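Local coordinates for GH3 beta-N-acetylglucosaminidase (Paenibacillaceae, PDB 6K5J), which probably releases terminal beta-linked N-acetylglucosamine from amino sugar chains by hydrolysis, as a family 3 glycoside hydrolase, at residues G18-A23 against E324-S329; Y48-L53 against V403-P408; E206-L211 against V232-V237; A470-P475 against P494-F499. One frame throughout, in Å; residues are numbered along the deposited sequence.

The four contacts sample the two-domain build of this enzyme, from one end of the chain to the other. Contact 1 and contact 3 both belong to the family 3 N-terminal, TIM-barrel-type domain, with centres about 28 Å apart; along the sequence, contact 3 falls wholly between the two segments of contact 1. Contact 4 lies in the later region built on the six-stranded mixed sheet, its centre about 56 Å from that of contact 1 and across the chain's centre from it. Contact 2 brings a loop after strand 45-47 to one after strand 390-396. Its segments alternate along the chain with those of contact 1, and it ties the later region to the barrel domain.

Contact 1 (G18-A23 against E324-S329)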
# COMPACT_ATOMS: atom_id res chain seq x y z
N GLY A 18 -25.63 -4.65 8.44
CA GLY A 18 -24.72 -5.36 7.56
C GLY A 18 -24.00 -4.46 6.57
O GLY A 18 -22.84 -4.70 6.24
N GLN A 19 -24.68 -3.40 6.10
CA GLN A 19 -24.05 -2.46 5.18
C GLN A 19 -22.79 -1.84 5.77
O GLN A 19 -21.89 -1.44 5.02
CB GLN A 19 -25.03 -1.35 4.79
CG GLN A 19 -26.03 -1.74 3.73
CD GLN A 19 -25.36 -2.18 2.44
OE1 GLN A 19 -24.73 -1.37 1.75
NE2 GLN A 19 -25.48 -3.46 2.12
N LEU A 20 -22.71 -1.75 7.09
CA LEU A 20 -21.59 -1.10 7.77
C LEU A 20 -20.35 -1.98 7.90
O LEU A 20 -19.37 -1.53 8.50
CB LEU A 20 -22.03 -0.65 9.16
CG LEU A 20 -23.37 0.08 9.25
CD1 LEU A 20 -23.64 0.49 10.68
CD2 LEU A 20 -23.37 1.28 8.33
N VAL A 21 -20.35 -3.19 7.35
CA VAL A 21 -19.23 -4.11 7.55
C VAL A 21 -18.66 -4.53 6.20
O VAL A 21 -19.41 -4.86 5.28
CB VAL A 21 -19.66 -5.33 8.38
CG1 VAL A 21 -18.51 -6.34 8.48
CG2 VAL A 21 -20.13 -4.87 9.76
N MET A 22 -17.34 -4.51 6.09
CA MET A 22 -16.63 -5.09 4.96
C MET A 22 -15.78 -6.24 5.49
O MET A 22 -15.03 -6.07 6.45
CB MET A 22 -15.74 -4.06 4.26
CG MET A 22 -14.89 -4.67 3.13
SD MET A 22 -14.04 -3.39 2.20
CE MET A 22 -15.28 -2.93 0.97
N ALA A 23 -15.91 -7.41 4.86
CA ALA A 23 -15.29 -8.63 5.37
C ALA A 23 -14.45 -9.29 4.29
O ALA A 23 -14.73 -9.16 3.09
CB ALA A 23 -16.33 -9.64 5.87
N GLU A 324 -31.18 7.41 13.37
CA GLU A 324 -30.63 8.37 12.42
C GLU A 324 -29.16 8.09 12.14
O GLU A 324 -28.71 8.16 10.99
CB GLU A 324 -30.82 9.80 12.94
CG GLU A 324 -30.30 10.91 12.00
CD GLU A 324 -28.79 11.17 12.13
OE1 GLU A 324 -28.21 10.99 13.23
OE2 GLU A 324 -28.18 11.55 11.11
N ARG A 325 -28.39 7.78 13.18
CA ARG A 325 -26.96 7.55 13.01
C ARG A 325 -26.70 6.42 12.03
O ARG A 325 -25.88 6.57 11.10
CB ARG A 325 -26.31 7.26 14.36
CG ARG A 325 -24.81 7.00 14.28
CD ARG A 325 -24.03 8.22 13.77
NE ARG A 325 -22.65 7.82 13.46
CZ ARG A 325 -22.29 7.25 12.32
NH1 ARG A 325 -23.18 7.04 11.37
NH2 ARG A 325 -21.02 6.90 12.12
N ILE A 326 -27.40 5.30 12.18
CA ILE A 326 -27.24 4.17 11.27
C ILE A 326 -27.63 4.56 9.85
O ILE A 326 -26.91 4.25 8.89
CB ILE A 326 -28.07 2.97 11.75
CG1 ILE A 326 -27.52 2.43 13.06
CG2 ILE A 326 -28.05 1.89 10.69
CD1 ILE A 326 -26.30 1.53 12.89
N ASP A 327 -28.79 5.22 9.70
CA ASP A 327 -29.22 5.67 8.37
C ASP A 327 -28.22 6.63 7.75
O ASP A 327 -28.09 6.66 6.52
CB ASP A 327 -30.59 6.35 8.45
CG ASP A 327 -31.73 5.40 8.77
OD1 ASP A 327 -31.61 4.19 8.49
OD2 ASP A 327 -32.77 5.88 9.28
N ARG A 328 -27.57 7.46 8.56
CA ARG A 328 -26.57 8.39 8.04
C ARG A 328 -25.46 7.64 7.30
O ARG A 328 -25.13 7.99 6.16
CB ARG A 328 -26.00 9.23 9.19
CG ARG A 328 -25.31 10.51 8.77
CD ARG A 328 -24.47 11.09 9.92
NE ARG A 328 -25.27 11.25 11.13
CZ ARG A 328 -24.77 11.37 12.36
NH1 ARG A 328 -23.46 11.38 12.54
NH2 ARG A 328 -25.58 11.49 13.40
N SER A 329 -24.88 6.61 7.93
CA SER A 329 -23.83 5.83 7.26
C SER A 329 -24.38 5.05 6.09
O SER A 329 -23.73 4.97 5.03
CB SER A 329 -23.15 4.88 8.25
OG SER A 329 -22.39 5.59 9.21
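Leu20 reaches the helix of residues 324-329 with both of its methyl groups, one to Ile326 and one to Ser329. At the root of the side chain CB points toward the helix, and CG stands anti to the carbonyl carbon, beside the backbone N (chi1 -47°); from there the fork opens toward the helix. From CG the chain continues extended into CD1, which meets Ile326 CD1 at 3.6 Å; the two side chains cross at about a right angle. The other branch, CD2, settles on the aliphatic carbon of Ser329, 3.6 Å from its CB.

Ser329 thus serves two chemistries at once. Its CB gives the leucine a nonpolar footing, whereas OG is engaged in polar bonds: Arg325 NH1 donates to Ser329 OG at 2.7 Å in a nearly straight bond (169°), with the oxygen lying in the guanidinium plane, and OG is also hydrogen-bonded to Asp294. These two partners plausibly fix the rotation of the hydroxyl in a buried setting.

Leu20 sits just between helix 13-19 and strand 21-23, where the chain passes from the first helix into the barrel sheet beside strand 296-298. Helix 323-339 packs against this junction, and Leu20 also touches Leu333 further along that helix. Ile326 in turn touches Val316 of helix 302-317, so the contact joins helix 13-19 and strand 21-23 to helices 302-317 and 323-339.

Contact 2 (Y48-L53 against V403-P408); sequences YFRRNL and VDEVLP
The backbones of Arg50 and Glu405 stay well apart, with 10.0 Å between their CA atoms, and no direct hydrogen bond joins the segments, which leaves the contact to side chains and one water. Arg50 begins as an extended chain, CG anti to the backbone N (chi1 -177°), then bends at chi3 (-56°) before its guanidinium. It slides past Glu405 in the opposite direction, the guanidinium and carboxylate planes 80° apart, and Glu405 CG lies 4.0 Å from Arg50 NE.

Arg50 NE and Glu405 OE1 are 4.3 Å apart, too far for a salt bridge, and a water fills the step: it accepts from Arg50 NE at 3.1 Å, in the guanidinium plane, and donates to Glu405 OE1 at 2.6 Å. The other carboxylate oxygen, OE2, takes the Val406 N-H at 2.9 Å on its anti lone pair, which helps to hold the carboxylate. Further out, Leu407 CD2 approaches Arg50 NH2 obliquely at 3.8 Å, while that same nitrogen makes a salt bridge with Glu93. With a leucine in place of Arg50, the water would probably lose its donor and Glu93 the charge that pairs with it.

Arg50 lies in a 3-10 turn between strand 45-47 and helix 56-72; Glu405 belongs to the loop between strand 390-396 and helix 413-419. The contact therefore bridges the barrel and the later sheet region, beside Phe49, which touches an N-acetylglucosamine.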
# COMPACT_ATOMS: atom_id res chain seq x y z
N TYR A 48 -10.55 -8.26 -0.82
CA TYR A 48 -9.71 -9.33 -1.35
C TYR A 48 -8.30 -9.25 -0.77
O TYR A 48 -7.74 -8.16 -0.58
CB TYR A 48 -9.60 -9.25 -2.87
CG TYR A 48 -10.82 -9.63 -3.68
CD1 TYR A 48 -11.77 -10.54 -3.20
CD2 TYR A 48 -11.00 -9.12 -4.97
CE1 TYR A 48 -12.87 -10.91 -3.98
CE2 TYR A 48 -12.09 -9.48 -5.74
CZ TYR A 48 -13.03 -10.37 -5.24
OH TYR A 48 -14.11 -10.73 -6.01
N PHE A 49 -7.70 -10.43 -0.55
CA PHE A 49 -6.26 -10.57 -0.30
C PHE A 49 -5.66 -11.55 -1.31
O PHE A 49 -6.36 -12.06 -2.18
CB PHE A 49 -6.02 -10.99 1.16
CG PHE A 49 -6.34 -9.89 2.13
CD1 PHE A 49 -7.65 -9.70 2.57
CD2 PHE A 49 -5.37 -8.98 2.52
CE1 PHE A 49 -7.97 -8.65 3.43
CE2 PHE A 49 -5.67 -7.93 3.38
CZ PHE A 49 -6.98 -7.77 3.83
N ARG A 50 -4.34 -11.77 -1.20
CA ARG A 50 -3.63 -12.64 -2.14
C ARG A 50 -4.30 -14.01 -2.27
O ARG A 50 -4.33 -14.60 -3.36
CB ARG A 50 -2.17 -12.78 -1.69
CG ARG A 50 -1.27 -13.61 -2.62
CD ARG A 50 0.24 -13.36 -2.33
NE ARG A 50 0.57 -11.95 -2.43
CZ ARG A 50 0.97 -11.34 -3.54
NH1 ARG A 50 1.13 -12.02 -4.67
NH2 ARG A 50 1.23 -10.04 -3.54
N ARG A 51 -4.86 -14.52 -1.17
CA ARG A 51 -5.53 -15.83 -1.16
C ARG A 51 -6.73 -15.89 -2.10
O ARG A 51 -7.13 -16.98 -2.51
CB ARG A 51 -6.00 -16.17 0.26
CG ARG A 51 -6.99 -15.12 0.82
CD ARG A 51 -7.37 -15.35 2.29
NE ARG A 51 -8.30 -14.30 2.72
CZ ARG A 51 -8.12 -13.48 3.76
NH1 ARG A 51 -7.03 -13.60 4.52
NH2 ARG A 51 -9.03 -12.56 4.03
N ASN A 52 -7.31 -14.74 -2.47
CA ASN A 52 -8.44 -14.71 -3.40
C ASN A 52 -8.03 -14.47 -4.84
O ASN A 52 -8.90 -14.42 -5.70
CB ASN A 52 -9.45 -13.62 -3.00
CG ASN A 52 -9.81 -13.65 -1.53
OD1 ASN A 52 -9.43 -12.75 -0.77
ND2 ASN A 52 -10.55 -14.68 -1.13
N LEU A 53 -6.74 -14.27 -5.11
CA LEU A 53 -6.31 -13.67 -6.38
C LEU A 53 -5.26 -14.56 -7.04
O LEU A 53 -4.07 -14.46 -6.74
CB LEU A 53 -5.78 -12.25 -6.14
CG LEU A 53 -6.71 -11.35 -5.31
CD1 LEU A 53 -6.01 -10.05 -4.90
CD2 LEU A 53 -8.01 -11.04 -6.10
N VAL A 403 2.57 -5.82 5.08
CA VAL A 403 3.36 -4.67 4.64
C VAL A 403 4.56 -5.13 3.82
O VAL A 403 4.89 -4.53 2.79
CB VAL A 403 3.81 -3.81 5.84
CG1 VAL A 403 4.24 -2.42 5.38
CG2 VAL A 403 2.71 -3.70 6.89
N ASP A 404 5.20 -6.21 4.25
CA ASP A 404 6.40 -6.76 3.61
C ASP A 404 6.11 -8.22 3.27
O ASP A 404 6.37 -9.13 4.06
CB ASP A 404 7.61 -6.62 4.53
CG ASP A 404 8.83 -6.15 3.79
OD1 ASP A 404 9.03 -6.57 2.63
OD2 ASP A 404 9.60 -5.34 4.37
N GLU A 405 5.59 -8.45 2.06
CA GLU A 405 5.10 -9.76 1.67
C GLU A 405 6.18 -10.59 0.99
O GLU A 405 7.12 -10.06 0.39
CB GLU A 405 3.89 -9.61 0.73
CG GLU A 405 3.23 -10.92 0.33
CD GLU A 405 2.66 -11.69 1.52
OE1 GLU A 405 1.44 -11.59 1.77
OE2 GLU A 405 3.44 -12.39 2.21
N VAL A 406 6.06 -11.91 1.13
CA VAL A 406 6.80 -12.85 0.29
C VAL A 406 6.26 -12.71 -1.13
O VAL A 406 5.14 -13.16 -1.43
CB VAL A 406 6.68 -14.29 0.80
CG1 VAL A 406 7.45 -15.22 -0.13
CG2 VAL A 406 7.20 -14.39 2.23
N LEU A 407 7.05 -12.09 -2.00
CA LEU A 407 6.59 -11.65 -3.31
C LEU A 407 7.75 -11.84 -4.27
O LEU A 407 8.55 -10.92 -4.50
CB LEU A 407 6.13 -10.19 -3.26
CG LEU A 407 5.54 -9.55 -4.52
CD1 LEU A 407 4.80 -10.59 -5.31
CD2 LEU A 407 4.62 -8.39 -4.13
N PRO A 408 7.88 -13.03 -4.85
CA PRO A 408 9.04 -13.31 -5.71
C PRO A 408 9.01 -12.45 -6.97
O PRO A 408 7.95 -12.16 -7.52
CB PRO A 408 8.91 -14.80 -6.03
CG PRO A 408 7.43 -15.05 -5.96
CD PRO A 408 6.91 -14.14 -4.87
O HOH W 1 0.21 -10.06 0.04

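Contact 3 (E206-L211 against V232-V237)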
# COMPACT_ATOMS: atom_id res chain seq x y z
N GLU A 206 -0.81 23.08 15.17
CA GLU A 206 -0.20 23.83 14.07
C GLU A 206 0.59 22.91 13.15
O GLU A 206 0.63 23.12 11.93
CB GLU A 206 0.71 24.95 14.59
CG GLU A 206 1.96 24.52 15.36
CD GLU A 206 3.16 24.12 14.47
OE1 GLU A 206 3.99 23.31 14.93
OE2 GLU A 206 3.26 24.61 13.31
N ARG A 207 1.25 21.90 13.71
CA ARG A 207 2.03 21.01 12.87
C ARG A 207 1.12 20.09 12.07
O ARG A 207 1.34 19.88 10.87
CB ARG A 207 3.02 20.24 13.74
CG ARG A 207 3.28 18.83 13.32
CD ARG A 207 4.09 18.70 12.04
NE ARG A 207 4.15 17.28 11.76
CZ ARG A 207 5.11 16.48 12.21
NH1 ARG A 207 6.13 16.99 12.89
NH2 ARG A 207 5.06 15.18 11.94
N LEU A 208 0.06 19.57 12.70
CA LEU A 208 -0.89 18.73 11.97
C LEU A 208 -1.55 19.50 10.84
O LEU A 208 -1.78 18.95 9.76
CB LEU A 208 -1.95 18.16 12.93
CG LEU A 208 -1.44 17.30 14.10
CD1 LEU A 208 -2.60 16.81 14.98
CD2 LEU A 208 -0.61 16.11 13.59
N ASP A 209 -1.88 20.78 11.07
CA ASP A 209 -2.54 21.58 10.04
C ASP A 209 -1.64 21.80 8.84
O ASP A 209 -2.11 21.82 7.69
CB ASP A 209 -2.97 22.94 10.60
CG ASP A 209 -4.15 22.84 11.53
OD1 ASP A 209 -4.86 21.82 11.51
OD2 ASP A 209 -4.37 23.80 12.30
N ARG A 210 -0.34 21.99 9.06
CA ARG A 210 0.54 22.31 7.94
C ARG A 210 1.14 21.08 7.29
O ARG A 210 1.62 21.18 6.15
CB ARG A 210 1.66 23.24 8.40
CG ARG A 210 2.74 22.57 9.19
CD ARG A 210 3.89 23.54 9.47
NE ARG A 210 4.47 23.28 10.78
CZ ARG A 210 5.42 22.38 11.01
NH1 ARG A 210 5.94 21.68 10.00
NH2 ARG A 210 5.87 22.20 12.24
N LEU A 211 1.14 19.95 7.97
CA LEU A 211 1.77 18.76 7.40
C LEU A 211 0.73 17.65 7.21
O LEU A 211 0.15 17.54 6.13
CB LEU A 211 2.93 18.30 8.29
CG LEU A 211 3.83 17.27 7.58
CD1 LEU A 211 4.51 17.91 6.37
CD2 LEU A 211 4.86 16.67 8.53
N VAL A 232 -4.06 5.42 15.46
CA VAL A 232 -2.96 6.20 16.02
C VAL A 232 -3.53 7.28 16.93
O VAL A 232 -4.57 7.88 16.62
CB VAL A 232 -2.09 6.81 14.88
CG1 VAL A 232 -1.05 7.80 15.42
CG2 VAL A 232 -1.42 5.68 14.08
N LEU A 233 -2.88 7.51 18.07
CA LEU A 233 -3.28 8.57 18.99
C LEU A 233 -2.76 9.92 18.53
O LEU A 233 -1.59 10.06 18.17
CB LEU A 233 -2.75 8.29 20.40
CG LEU A 233 -3.12 6.93 20.98
CD1 LEU A 233 -2.23 6.62 22.18
CD2 LEU A 233 -4.58 6.96 21.37
N PHE A 234 -3.64 10.93 18.58
CA PHE A 234 -3.30 12.32 18.27
C PHE A 234 -3.75 13.18 19.45
O PHE A 234 -4.84 13.77 19.41
CB PHE A 234 -3.94 12.78 16.96
CG PHE A 234 -3.43 12.05 15.74
CD1 PHE A 234 -3.96 10.82 15.38
CD2 PHE A 234 -2.43 12.60 14.96
CE1 PHE A 234 -3.49 10.13 14.27
CE2 PHE A 234 -1.94 11.92 13.85
CZ PHE A 234 -2.48 10.69 13.50
N PRO A 235 -2.94 13.29 20.50
CA PRO A 235 -3.36 14.05 21.69
C PRO A 235 -3.70 15.51 21.43
O PRO A 235 -4.45 16.09 22.23
CB PRO A 235 -2.15 13.93 22.64
CG PRO A 235 -1.01 13.43 21.78
CD PRO A 235 -1.64 12.61 20.70
N ALA A 236 -3.19 16.13 20.37
CA ALA A 236 -3.58 17.51 20.08
C ALA A 236 -5.03 17.62 19.64
O ALA A 236 -5.62 18.71 19.71
CB ALA A 236 -2.68 18.13 19.01
N VAL A 237 -5.61 16.52 19.17
CA VAL A 237 -7.00 16.48 18.73
C VAL A 237 -7.88 15.75 19.73
O VAL A 237 -8.99 16.20 20.04
CB VAL A 237 -7.12 15.83 17.33
CG1 VAL A 237 -8.56 15.92 16.83
CG2 VAL A 237 -6.18 16.51 16.36
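Leu208 is the bump of this contact, and Phe234, Ala236 and Val237 line the hollow that receives it. The leucine points from its helix toward the opposing loop, and its forked end divides the hollow between two branches. CD1 enters on the side of Ala236 and Val237, 3.8 Å from Val237 CG2 and 4.2 Å from Ala236 CB. CD2 goes to the aromatic side, where it lies near the plane of the Phe234 ring, at its edge, 4.2 Å from Phe234 CD2. The ring thus offers a rim rather than a face, and forms one wall of the depression; the methyl groups of Ala236 and Val237 form another.

The shape of the hollow comes from the loop backbone. Val237 N bonds back to Phe234 O at 2.9 Å, closing a beta turn through Pro235 and Ala236, and Phe234, Ala236 and Val237 all point their CB toward the helix. In Val237, CG1 lies anti to the backbone N (chi1 -175°) and CG2 anti to the carbonyl carbon, which presents CG2 to the leucine. No hydrogen bond crosses the interface: the fit rests on apolar surfaces.

Helix 205-210 supplies the bump, while the hollow lies in the loop between strand 226-229 and helix 249-258. Val237 also packs on Val250 and Leu254 of that helix, and Phe234 touches Pro185, close to strand 178-184. The loop thus links helix 205-210 to helix 249-258 and to the loop after strand 178-184.

Contact 4 (A470-P475 against P494-F499)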
# COMPACT_ATOMS: atom_id res chain seq x y z
N ALA A 470 30.91 -4.62 5.18
CA ALA A 470 32.10 -5.45 5.02
C ALA A 470 32.62 -5.37 3.58
O ALA A 470 33.82 -5.18 3.35
CB ALA A 470 31.80 -6.90 5.41
N LEU A 471 31.71 -5.51 2.61
CA LEU A 471 32.10 -5.41 1.21
C LEU A 471 32.65 -4.02 0.90
O LEU A 471 33.57 -3.87 0.09
CB LEU A 471 30.91 -5.72 0.31
CG LEU A 471 30.34 -7.13 0.37
CD1 LEU A 471 29.03 -7.23 -0.41
CD2 LEU A 471 31.37 -8.11 -0.20
N ALA A 472 32.09 -3.00 1.54
CA ALA A 472 32.53 -1.63 1.31
C ALA A 472 33.94 -1.39 1.81
O ALA A 472 34.62 -0.48 1.33
CB ALA A 472 31.57 -0.63 1.97
N ALA A 473 34.40 -2.20 2.76
CA ALA A 473 35.74 -2.07 3.32
C ALA A 473 36.80 -2.86 2.56
O ALA A 473 37.99 -2.71 2.85
CB ALA A 473 35.74 -2.50 4.79
N LYS A 474 36.40 -3.70 1.60
CA LYS A 474 37.37 -4.49 0.85
C LYS A 474 38.01 -3.64 -0.24
O LYS A 474 37.31 -3.21 -1.16
CB LYS A 474 36.69 -5.71 0.24
CG LYS A 474 36.15 -6.69 1.27
CD LYS A 474 35.59 -7.95 0.63
CE LYS A 474 36.63 -8.67 -0.22
NZ LYS A 474 36.45 -10.15 -0.20
N PRO A 475 39.32 -3.40 -0.20
CA PRO A 475 39.95 -2.52 -1.20
C PRO A 475 39.98 -3.11 -2.59
O PRO A 475 40.20 -2.37 -3.56
CB PRO A 475 41.37 -2.30 -0.65
CG PRO A 475 41.37 -2.91 0.74
CD PRO A 475 40.32 -3.96 0.73
N PRO A 494 27.75 3.90 6.32
CA PRO A 494 28.67 5.04 6.19
C PRO A 494 29.89 4.79 5.31
O PRO A 494 30.47 5.76 4.82
CB PRO A 494 29.07 5.34 7.65
CG PRO A 494 28.85 4.05 8.37
CD PRO A 494 27.69 3.38 7.70
N THR A 495 30.28 3.54 5.09
CA THR A 495 31.46 3.22 4.28
C THR A 495 31.15 3.11 2.80
O THR A 495 32.07 3.14 1.97
CB THR A 495 32.09 1.92 4.78
OG1 THR A 495 32.06 1.90 6.21
CG2 THR A 495 33.54 1.78 4.29
N VAL A 496 29.87 2.99 2.43
CA VAL A 496 29.49 2.82 1.03
C VAL A 496 29.81 4.10 0.27
O VAL A 496 29.53 5.21 0.74
CB VAL A 496 28.00 2.45 0.94
CG1 VAL A 496 27.46 2.64 -0.46
CG2 VAL A 496 27.81 1.03 1.41
N LYS A 497 30.43 3.95 -0.90
CA LYS A 497 30.83 5.11 -1.69
C LYS A 497 29.79 5.52 -2.73
O LYS A 497 29.74 6.70 -3.11
CB LYS A 497 32.16 4.85 -2.40
CG LYS A 497 33.36 4.82 -1.47
CD LYS A 497 34.64 4.50 -2.26
CE LYS A 497 35.70 3.88 -1.36
NZ LYS A 497 36.67 3.08 -2.15
N THR A 498 28.98 4.58 -3.22
CA THR A 498 28.01 4.82 -4.28
C THR A 498 26.69 4.19 -3.88
O THR A 498 26.62 2.98 -3.68
CB THR A 498 28.49 4.22 -5.61
OG1 THR A 498 29.82 4.67 -5.89
CG2 THR A 498 27.57 4.64 -6.76
N PHE A 499 25.65 5.02 -3.76
CA PHE A 499 24.35 4.57 -3.26
C PHE A 499 23.24 5.14 -4.14
O PHE A 499 23.14 6.36 -4.30
CB PHE A 499 24.14 4.99 -1.80
CG PHE A 499 22.85 4.47 -1.20
CD1 PHE A 499 21.67 5.19 -1.36
CD2 PHE A 499 22.83 3.27 -0.50
CE1 PHE A 499 20.47 4.71 -0.82
CE2 PHE A 499 21.64 2.79 0.05
CZ PHE A 499 20.44 3.53 -0.10
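The contact sets the helix of a beta-alpha-beta unit of the later mixed sheet against the loop after its second strand: helix 462-472 links the neighbouring parallel strands 450-455 and 478-483, and Ala472 meets Thr495 and Val496 of the loop that leads on to strand 499-501. The backbones come close, with Ala472 CA and Val496 CA 5.4 Å apart, as the small alanine allows. Its single methyl points toward the loop and touches main chain and side chain together. Ala472 CB stands 3.8 Å from Thr495 O and equally far from Thr495 CB, and it lies 4.1 Å from Val496 CG2.

Thr495 answers with its methyl branch. CG2 is anti to the backbone N, OG1 beside it (chi1 -41°), and CG2 reaches 3.9 Å from Ala472 O, so that it lies beside that carbonyl. The hydroxyl branch takes another course and is hydrogen-bonded to Glu469, about one turn before Ala472 in helix 462-472. Val496 sits deeper, packing on Val481 of strand 478-483 and on Ile468 of the helix, while Ala472 itself touches Leu479 of that strand.

No hydrogen bond passes between residues 470-475 and 494-499; the direct contact is made of methyl groups meeting one another and the backbone of the facing segment. Such contacts are less directional than hydrogen bonds; the one between Thr495 OG1 and Glu469 probably helps to fix the loop's orientation. Threonine thus divides its labour, one branch filling space beside Ala472 and the other tying the loop to the helix.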